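Local coordinates for histidine triad (HIT) protein (Clostridium difficile, PDB 4EGU) that probably acts on nucleotides as a histidine triad enzyme, and binds guanosine monophosphate and a zinc ion, at residues D54-D57 with K58-D61; G94-E97 with V98-L101. All coordinates share one frame; numbering follows the deposited sequence. Where two conformers were deposited one is given.

Interaction 1: residues D54-D57 with K58-D61; sequences DIPD and KEMD
Met60 folds its thioether against Ile55, the two side chains meeting at about a right angle. CG of Met60 lies anti to the backbone N (chi1 -157°), and bends at the next two torsions bring SD to 4.0 Å from both CG2 and CD1 of Ile55. Its methyl CE then reaches the backbone, 3.7 Å from Ile55 O. A flexible methionine suits this buried place because it can curl round a branched, rigid isoleucine, which also packs on Tyr49 and Leu101.

The chain between them turns in 3-10 fashion, just ahead of helix 61-77. Glu59 N donates to Pro56 O at 2.9 Å and Met60 N to Asp57 O at 3.1 Å, each bond reaching three residues back. Proline, with no N-H to offer, fits the entry to the turn, where its carbonyl does the work.

Asp57 takes part chiefly through its backbone: its O accepts the second bond and lies 3.4 Å from CB of Met60. Its side chain points away from the turn and packs on Val68 of the second subunit. On the proline ring, Glu59 lays its extended chain obliquely, with CD of Glu59 3.4 Å from CG of Pro56. The acid's OE1 is hydrogen-bonded to Tyr49 OH, and the side chain of Tyr49 also touches Pro56.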
# COMPACT_ATOMS: atom_id res chain seq x y z
N ASP A 54 -11.09 -5.37 -7.55
CA ASP A 54 -11.81 -6.61 -7.76
C ASP A 54 -11.97 -7.42 -6.47
O ASP A 54 -12.58 -8.47 -6.48
CB ASP A 54 -11.14 -7.38 -8.87
CG ASP A 54 -11.21 -6.60 -10.19
OD1 ASP A 54 -12.33 -6.36 -10.68
OD2 ASP A 54 -10.14 -6.21 -10.73
N ILE A 55 -11.46 -6.90 -5.36
CA ILE A 55 -11.65 -7.58 -4.08
C ILE A 55 -12.96 -7.07 -3.46
O ILE A 55 -13.07 -5.88 -3.18
CB ILE A 55 -10.50 -7.30 -3.10
CG1 ILE A 55 -9.13 -7.64 -3.67
CG2 ILE A 55 -10.74 -8.11 -1.82
CD1 ILE A 55 -8.05 -7.17 -2.75
N PRO A 56 -13.94 -7.95 -3.23
CA PRO A 56 -15.15 -7.47 -2.55
C PRO A 56 -14.83 -6.98 -1.15
O PRO A 56 -13.91 -7.50 -0.51
CB PRO A 56 -16.06 -8.69 -2.50
CG PRO A 56 -15.23 -9.83 -2.83
CD PRO A 56 -13.99 -9.39 -3.52
N ASP A 57 -15.61 -6.02 -0.64
CA ASP A 57 -15.36 -5.50 0.70
C ASP A 57 -15.21 -6.63 1.72
O ASP A 57 -14.34 -6.56 2.57
CB ASP A 57 -16.47 -4.57 1.15
CG ASP A 57 -16.52 -3.26 0.38
OD1 ASP A 57 -15.55 -2.93 -0.34
OD2 ASP A 57 -17.54 -2.56 0.51
N LYS A 58 -16.07 -7.64 1.64
CA LYS A 58 -16.09 -8.66 2.67
C LYS A 58 -14.85 -9.58 2.61
O LYS A 58 -14.64 -10.34 3.55
CB LYS A 58 -17.38 -9.48 2.61
CG LYS A 58 -17.46 -10.42 1.46
CD LYS A 58 -18.78 -11.18 1.53
CE LYS A 58 -18.84 -12.34 0.57
NZ LYS A 58 -20.07 -13.15 0.82
N GLU A 59 -14.04 -9.48 1.56
CA GLU A 59 -12.80 -10.25 1.41
C GLU A 59 -11.56 -9.39 1.61
O GLU A 59 -10.44 -9.89 1.38
CB GLU A 59 -12.76 -10.97 0.05
CG GLU A 59 -13.85 -12.03 -0.03
CD GLU A 59 -14.04 -12.69 -1.37
OE1 GLU A 59 -13.20 -12.54 -2.27
OE2 GLU A 59 -15.06 -13.38 -1.51
N MET A 60 -11.72 -8.15 2.06
CA MET A 60 -10.57 -7.26 2.14
C MET A 60 -9.59 -7.66 3.23
O MET A 60 -8.48 -7.17 3.25
CB MET A 60 -11.02 -5.80 2.33
CG MET A 60 -9.98 -4.77 1.88
SD MET A 60 -9.57 -4.83 0.15
CE MET A 60 -11.07 -4.21 -0.57
N ASP A 61 -9.95 -8.60 4.09
CA ASP A 61 -9.02 -9.12 5.06
C ASP A 61 -7.77 -9.73 4.42
O ASP A 61 -6.74 -9.83 5.09
CB ASP A 61 -9.69 -10.12 6.03
CG ASP A 61 -10.43 -11.26 5.32
OD1 ASP A 61 -10.42 -11.36 4.08
OD2 ASP A 61 -11.04 -12.07 6.05

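Interaction 2: residues G94-E97 with V98-L101; sequences GGQE and VKHL. With K (potassium ion), chain E; ZN (zinc ion), chain D; 5GP (guanosine-5'-monophosphate), chain C.
Glu97 and Val98 offer consecutive backbone N-H groups to one phosphate oxygen of the bound guanosine-5'-monophosphate. Glu97 N lies 2.7 Å from O2P and Val98 N 2.9 Å from the same O2P, so two donors grip that atom. The glutamate side chain reaches round to the next oxygen: with CG anti to the carbonyl carbon (chi1 -56°), its OE1 comes within 2.5 Å of O1P, so close that a proton probably lies on one of the two acid groups. Val98 adds an apolar touch, its CG2 resting 3.9 Å from C5' of the nucleotide.

Behind this shell the chain is held in shape. Gly95 has a positive phi (84°), at which a side chain would collide with the preceding carbonyl. Gln96 sends its extended chain back under the bend, its CG 3.6 Å from Val98 O, and its amide, probably turned over in the model, lies against a potassium ion that also holds two waters. Lys99 centres an inverse gamma turn, closed by a weak bond from His100 N to Val98 O.

Farther out, His100 binds zinc through ND1 at 2.1 Å, alongside Cys6, Cys9 and His48, while its NE2 is hydrogen-bonded to Pro45 O. The carbonyl of His100, the first histidine of the predicted triad motif, is hydrogen-bonded to ND1 of His102. NE2 of His102, the predicted nucleophile, is then turned to the nucleotide and hydrogen-bonded to it, and the paired N-H groups would probably stabilise negative charge on the phosphate if the protein works as other histidine triad enzymes do.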
# COMPACT_ATOMS: atom_id res chain seq x y z
N GLY A 94 -2.32 3.19 -12.88
CA GLY A 94 -1.54 2.90 -11.70
C GLY A 94 -0.23 2.23 -12.05
O GLY A 94 0.60 2.02 -11.17
N GLY A 95 -0.06 1.82 -13.31
CA GLY A 95 1.14 1.11 -13.72
C GLY A 95 1.10 -0.38 -13.47
O GLY A 95 2.12 -1.03 -13.51
N GLN A 96 -0.08 -0.94 -13.22
CA GLN A 96 -0.19 -2.38 -13.00
C GLN A 96 0.02 -3.04 -14.34
O GLN A 96 -0.55 -2.65 -15.37
CB GLN A 96 -1.58 -2.74 -12.52
CG GLN A 96 -1.72 -4.13 -11.98
CD GLN A 96 -3.20 -4.54 -11.84
OE1 GLN A 96 -4.10 -4.01 -12.49
NE2 GLN A 96 -3.42 -5.61 -11.09
N GLU A 97 0.87 -4.04 -14.31
CA GLU A 97 1.18 -4.85 -15.50
C GLU A 97 0.67 -6.30 -15.31
O GLU A 97 -0.09 -6.82 -16.14
CB GLU A 97 2.70 -4.83 -15.77
CG GLU A 97 3.29 -3.42 -15.92
CD GLU A 97 4.80 -3.40 -15.83
OE1 GLU A 97 5.35 -3.61 -14.72
OE2 GLU A 97 5.44 -3.18 -16.86
N VAL A 98 1.09 -6.92 -14.23
CA VAL A 98 0.63 -8.28 -13.90
C VAL A 98 -0.68 -8.17 -13.14
O VAL A 98 -0.73 -7.61 -12.04
CB VAL A 98 1.64 -9.06 -13.08
CG1 VAL A 98 1.10 -10.44 -12.74
CG2 VAL A 98 2.97 -9.18 -13.84
N LYS A 99 -1.73 -8.70 -13.75
CA LYS A 99 -3.09 -8.52 -13.26
C LYS A 99 -3.46 -9.65 -12.29
O LYS A 99 -4.41 -10.42 -12.50
CB LYS A 99 -4.07 -8.39 -14.43
CG LYS A 99 -3.85 -7.12 -15.25
CD LYS A 99 -4.83 -7.05 -16.41
CE LYS A 99 -4.60 -5.82 -17.29
NZ LYS A 99 -5.55 -5.77 -18.44
N HIS A 100 -2.70 -9.71 -11.21
CA HIS A 100 -2.93 -10.60 -10.07
C HIS A 100 -2.51 -9.78 -8.86
O HIS A 100 -1.35 -9.36 -8.80
CB HIS A 100 -2.07 -11.87 -10.19
CG HIS A 100 -2.21 -12.84 -9.06
ND1 HIS A 100 -2.58 -14.16 -9.27
CD2 HIS A 100 -1.92 -12.71 -7.74
CE1 HIS A 100 -2.54 -14.78 -8.11
NE2 HIS A 100 -2.14 -13.93 -7.17
N LEU A 101 -3.42 -9.55 -7.91
CA LEU A 101 -3.15 -8.70 -6.75
C LEU A 101 -1.76 -8.95 -6.19
O LEU A 101 -1.38 -10.08 -5.84
CB LEU A 101 -4.14 -8.95 -5.62
CG LEU A 101 -4.06 -7.95 -4.45
CD1 LEU A 101 -4.64 -6.59 -4.85
CD2 LEU A 101 -4.72 -8.50 -3.23
K K E . -2.24 -5.65 -8.08
ZN ZN D . -3.24 -15.05 -11.03
P 5GP C . 3.52 -4.35 -11.67
O1P 5GP C . 4.24 -3.31 -12.49
O2P 5GP C . 2.48 -5.16 -12.39
O3P 5GP C . 2.94 -3.74 -10.46
O5' 5GP C . 4.60 -5.30 -11.03
C5' 5GP C . 4.85 -6.57 -11.58
C4' 5GP C . 6.22 -7.01 -11.21
O4' 5GP C . 6.35 -8.40 -11.54
C3' 5GP C . 7.34 -6.28 -11.94
O3' 5GP C . 8.11 -5.51 -11.00
C2' 5GP C . 8.20 -7.41 -12.54
O2' 5GP C . 9.60 -7.24 -12.45
C1' 5GP C . 7.70 -8.65 -11.79
N9 5GP C . 7.77 -9.90 -12.54
C8 5GP C . 7.25 -10.08 -13.77
N7 5GP C . 7.44 -11.35 -14.16
C5 5GP C . 8.08 -11.98 -13.16
C6 5GP C . 8.54 -13.28 -13.01
O6 5GP C . 8.41 -14.18 -13.90
N1 5GP C . 9.13 -13.55 -11.83
C2 5GP C . 9.30 -12.63 -10.84
N2 5GP C . 9.92 -13.03 -9.72
N3 5GP C . 8.89 -11.36 -10.95
C4 5GP C . 8.28 -11.06 -12.12
O HOH W 1 -4.42 -3.46 -7.66
O HOH W 2 0.37 -3.88 -7.56

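In the fold
From the N terminus, strand 39-45 leads through the loop carrying His48 into interaction 1, a short turn at residues 54-61 that delivers the chain to helix 61-77. Interaction 2, at 94-101, comes later, in the loop joining the antiparallel neighbours 84-90 and 103-107. The two follow in series, neither enclosing nor crossing the other, yet they meet in space: Ile55 CD1 packs 3.6 Å from Leu101 CD2, joining the approach to the helix to the start of the triad motif. Both also reach the second subunit, interaction 1 through Met60 O to its Ser64 and interaction 2 through Gly94 O to its Arg85.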